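Local coordinates for spindle pole body component (Chaetomium thermophilum, PDB 6L82), which probably takes part in binding gamma-tubulin and microtubule minus ends as the GCP5 member of the TUBGCP family, represented here by its N-terminal piece, at residues A[91-94]-A[95-98]; A[38-41]-A[42-46]. One frame throughout, in Å; residues are numbered along the deposited sequence.

Overall arrangement
Both contacts are local, each a worked case of side chains meeting within a turn or so of one another: contact 2 along a helix near its end, contact 1 where another begins. From the N terminus, helix 5-23 leads to helix 31-45, whose last turns form contact 2. Helices 55-71 and 75-88 follow, and the loop after them is gathered by contact 1 into the turn that opens helix 96-106. The two lie in series, neither enclosing nor crossing the other, with centres 24 Å apart and nearest atoms about 11 Å apart. Contact 2 lies against helix 5-23, contact 1 beside the start of helix 55-71, and both reach the partner protein.

Contact 1: residues A[91-94]-A[95-98]; sequences HQNQ and FTPE
Asn93 and Thr96 enclose a type I beta turn, closed by the bond from Thr96 N to Asn93 O (3.1 Å). The same two residues form a capping box at the start of the helix. Asn93 N points almost straight at Thr96 OG1, 2.9 Å away at 171°, while the side-chain OD1 of Asn93 accepts weak bonds from Phe95 N (3.0 Å) and Thr96 N (3.2 Å). A chi1 of 57° sets Asn93 CG between its own N and carbonyl carbon, turning OD1 toward these amides at the head of the helix. Beside the cap, Gln94 lies alongside Phe95 and lays CG over the centre of one ring face, a CH-pi contact 3.7 Å from the centroid. Replacing Phe95 by an alanine would probably leave the aliphatic part of Gln94 without its aromatic platform and free to turn. Gln92 crosses Thr96 at about a right angle, its NE2 resting 3.7 Å from Thr96 CG2. The turn joins the loop after helix 75-88 to helix 96-106, with Gln92 and Pro97 touching Gln55 of helix 55-71.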
# COMPACT_ATOMS: atom_id res chain seq x y z
N HIS A 91 -4.04 16.71 -9.58
CA HIS A 91 -3.29 15.52 -9.96
C HIS A 91 -4.16 14.27 -10.10
O HIS A 91 -3.62 13.17 -10.16
CB HIS A 91 -2.19 15.22 -8.94
CG HIS A 91 -1.23 16.35 -8.73
ND1 HIS A 91 -1.55 17.49 -8.02
CD2 HIS A 91 0.04 16.52 -9.16
CE1 HIS A 91 -0.51 18.30 -8.01
NE2 HIS A 91 0.47 17.74 -8.69
N GLN A 92 -5.48 14.42 -10.13
CA GLN A 92 -6.35 13.25 -10.10
C GLN A 92 -6.29 12.49 -11.41
O GLN A 92 -6.40 13.08 -12.49
CB GLN A 92 -7.80 13.66 -9.80
CG GLN A 92 -8.12 13.98 -8.34
CD GLN A 92 -8.96 12.90 -7.66
OE1 GLN A 92 -9.74 12.20 -8.30
NE2 GLN A 92 -8.80 12.78 -6.34
N ASN A 93 -6.12 11.17 -11.33
CA ASN A 93 -6.28 10.30 -12.50
C ASN A 93 -7.05 9.05 -12.07
O ASN A 93 -7.51 8.94 -10.93
CB ASN A 93 -4.92 9.99 -13.14
CG ASN A 93 -3.94 9.33 -12.17
OD1 ASN A 93 -4.34 8.71 -11.19
ND2 ASN A 93 -2.65 9.46 -12.47
N GLN A 94 -7.18 8.09 -12.98
CA GLN A 94 -7.97 6.90 -12.66
C GLN A 94 -7.37 6.10 -11.51
O GLN A 94 -8.09 5.34 -10.86
CB GLN A 94 -8.11 6.01 -13.90
CG GLN A 94 -6.79 5.44 -14.38
CD GLN A 94 -6.89 4.84 -15.77
OE1 GLN A 94 -7.86 4.14 -16.09
NE2 GLN A 94 -5.89 5.10 -16.60
N PHE A 95 -6.09 6.26 -11.23
CA PHE A 95 -5.50 5.47 -10.16
C PHE A 95 -5.59 6.13 -8.79
O PHE A 95 -5.34 5.46 -7.78
CB PHE A 95 -4.05 5.13 -10.51
CG PHE A 95 -3.89 4.42 -11.84
CD1 PHE A 95 -4.39 3.14 -12.03
CD2 PHE A 95 -3.22 5.03 -12.90
CE1 PHE A 95 -4.25 2.49 -13.26
CE2 PHE A 95 -3.07 4.39 -14.13
CZ PHE A 95 -3.59 3.11 -14.31
N THR A 96 -5.96 7.42 -8.70
CA THR A 96 -6.02 8.08 -7.40
C THR A 96 -6.99 7.41 -6.42
O THR A 96 -6.57 7.11 -5.29
CB THR A 96 -6.37 9.57 -7.56
OG1 THR A 96 -5.63 10.15 -8.64
CG2 THR A 96 -6.04 10.32 -6.26
N PRO A 97 -8.26 7.15 -6.77
CA PRO A 97 -9.14 6.49 -5.77
C PRO A 97 -8.60 5.17 -5.27
O PRO A 97 -8.76 4.84 -4.08
CB PRO A 97 -10.46 6.28 -6.54
CG PRO A 97 -10.40 7.22 -7.69
CD PRO A 97 -8.95 7.37 -8.05
N GLU A 98 -7.96 4.39 -6.15
CA GLU A 98 -7.42 3.10 -5.73
C GLU A 98 -6.31 3.29 -4.72
O GLU A 98 -6.20 2.54 -3.74
CB GLU A 98 -6.89 2.32 -6.93
CG GLU A 98 -7.88 2.06 -8.05
CD GLU A 98 -7.34 1.04 -9.06
OE1 GLU A 98 -6.60 0.12 -8.66
OE2 GLU A 98 -7.66 1.17 -10.26

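Contact 2: residues A[38-41]-A[42-46]; sequences RDFV and LRSLR
Asp39 and Arg43, one helical turn apart, are joined by a salt bridge in which Arg43 NH2 donates to Asp39 OD2 (3.0 Å). The carboxylate presents the syn lone pair of OD2 to the edge of the guanidinium, close to its plane, although the two flat groups are turned 68° apart. A bend of the arginine chain at chi3 (-76°) helps bring that edge round to the acid. One residue along, Phe40 O is gripped by two donors from Ser44: the amide N at 3.0 Å and the hydroxyl OG at 2.7 Å, arriving from opposite faces of the carbonyl plane. With chi1 at -49°, Ser44 OG lies beside its own backbone N and turns back along the helix; it also stands over one face of the Phe40 ring, 3.0 Å from CE1. Val41 and Leu45 run side by side in the same direction, CG1 of Val41 meeting CD1 of Leu45 at 3.9 Å. Leu42 CD1 lies over one face of the Arg38 guanidinium, 4.1 Å from NE.

What positions these pairs is the alpha-helical backbone itself, whose bonds run from each amide back to the carbonyl four residues earlier: Leu42 N to Arg38 O, Arg43 N to Asp39 O and Leu45 N to Val41 O. Asp39, Phe40, Ser44 and Leu45 also pack against the chain of another protein. Arg38 NE makes a weak hydrogen bond to Gly13 O of helix 5-23. On that helix Val41 meets Ala16, and Leu42 rests on Leu9 and Leu12, tying the last turns of helix 31-45 to its predecessor.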
# COMPACT_ATOMS: atom_id res chain seq x y z
N ARG A 38 8.17 -13.96 -1.44
CA ARG A 38 7.96 -13.45 -2.79
C ARG A 38 6.98 -14.32 -3.56
O ARG A 38 6.12 -13.81 -4.30
CB ARG A 38 9.29 -13.39 -3.50
CG ARG A 38 9.15 -13.53 -4.89
CD ARG A 38 10.10 -12.63 -5.53
NE ARG A 38 10.04 -12.54 -6.85
CZ ARG A 38 10.60 -13.32 -7.60
NH1 ARG A 38 11.22 -14.27 -7.14
NH2 ARG A 38 10.52 -13.19 -8.82
N ASP A 39 7.11 -15.63 -3.45
CA ASP A 39 6.12 -16.51 -4.05
C ASP A 39 4.74 -16.24 -3.47
O ASP A 39 3.74 -16.22 -4.21
CB ASP A 39 6.54 -17.97 -3.83
CG ASP A 39 5.43 -18.94 -4.14
OD1 ASP A 39 5.24 -19.23 -5.33
OD2 ASP A 39 4.75 -19.39 -3.18
N PHE A 40 4.65 -16.00 -2.16
CA PHE A 40 3.37 -15.64 -1.55
C PHE A 40 2.79 -14.38 -2.18
O PHE A 40 1.57 -14.28 -2.36
CB PHE A 40 3.52 -15.45 -0.04
CG PHE A 40 2.44 -14.58 0.55
CD1 PHE A 40 1.14 -15.04 0.68
CD2 PHE A 40 2.73 -13.30 0.97
CE1 PHE A 40 0.16 -14.25 1.21
CE2 PHE A 40 1.75 -12.51 1.51
CZ PHE A 40 0.46 -12.99 1.63
N VAL A 41 3.64 -13.40 -2.50
CA VAL A 41 3.10 -12.13 -3.00
C VAL A 41 2.53 -12.32 -4.40
O VAL A 41 1.44 -11.83 -4.72
CB VAL A 41 4.15 -11.02 -2.98
CG1 VAL A 41 3.59 -9.80 -3.67
CG2 VAL A 41 4.57 -10.69 -1.57
N LEU A 42 3.26 -13.03 -5.26
CA LEU A 42 2.81 -13.25 -6.63
C LEU A 42 1.56 -14.11 -6.66
O LEU A 42 0.67 -13.89 -7.49
CB LEU A 42 3.92 -13.89 -7.44
CG LEU A 42 5.11 -12.95 -7.64
CD1 LEU A 42 6.33 -13.77 -8.01
CD2 LEU A 42 4.77 -11.97 -8.71
N ARG A 43 1.49 -15.11 -5.78
CA ARG A 43 0.32 -15.97 -5.73
C ARG A 43 -0.92 -15.20 -5.26
O ARG A 43 -2.01 -15.36 -5.83
CB ARG A 43 0.59 -17.17 -4.82
CG ARG A 43 0.11 -18.49 -5.39
CD ARG A 43 -0.00 -19.53 -4.28
NE ARG A 43 1.30 -20.03 -3.88
CZ ARG A 43 1.47 -21.14 -3.15
NH1 ARG A 43 0.42 -21.85 -2.76
NH2 ARG A 43 2.70 -21.54 -2.83
N SER A 44 -0.78 -14.36 -4.23
CA SER A 44 -1.95 -13.65 -3.71
C SER A 44 -2.54 -12.68 -4.73
O SER A 44 -3.76 -12.50 -4.78
CB SER A 44 -1.60 -12.89 -2.43
OG SER A 44 -0.91 -13.74 -1.53
N LEU A 45 -1.71 -12.05 -5.56
CA LEU A 45 -2.19 -11.04 -6.50
C LEU A 45 -2.49 -11.59 -7.89
O LEU A 45 -3.02 -10.84 -8.73
CB LEU A 45 -1.16 -9.92 -6.63
CG LEU A 45 -0.55 -9.36 -5.35
CD1 LEU A 45 0.60 -8.43 -5.72
CD2 LEU A 45 -1.59 -8.61 -4.52
N ARG A 46 -2.18 -12.86 -8.16
CA ARG A 46 -2.29 -13.44 -9.50
C ARG A 46 -3.61 -13.14 -10.20
O ARG A 46 -3.62 -12.55 -11.28
CB ARG A 46 -2.09 -14.96 -9.42
CG ARG A 46 -0.89 -15.48 -10.20
CD ARG A 46 -0.36 -16.80 -9.64
NE ARG A 46 -1.39 -17.84 -9.56
CZ ARG A 46 -1.16 -19.09 -9.14
NH1 ARG A 46 0.06 -19.45 -8.76
NH2 ARG A 46 -2.15 -19.97 -9.10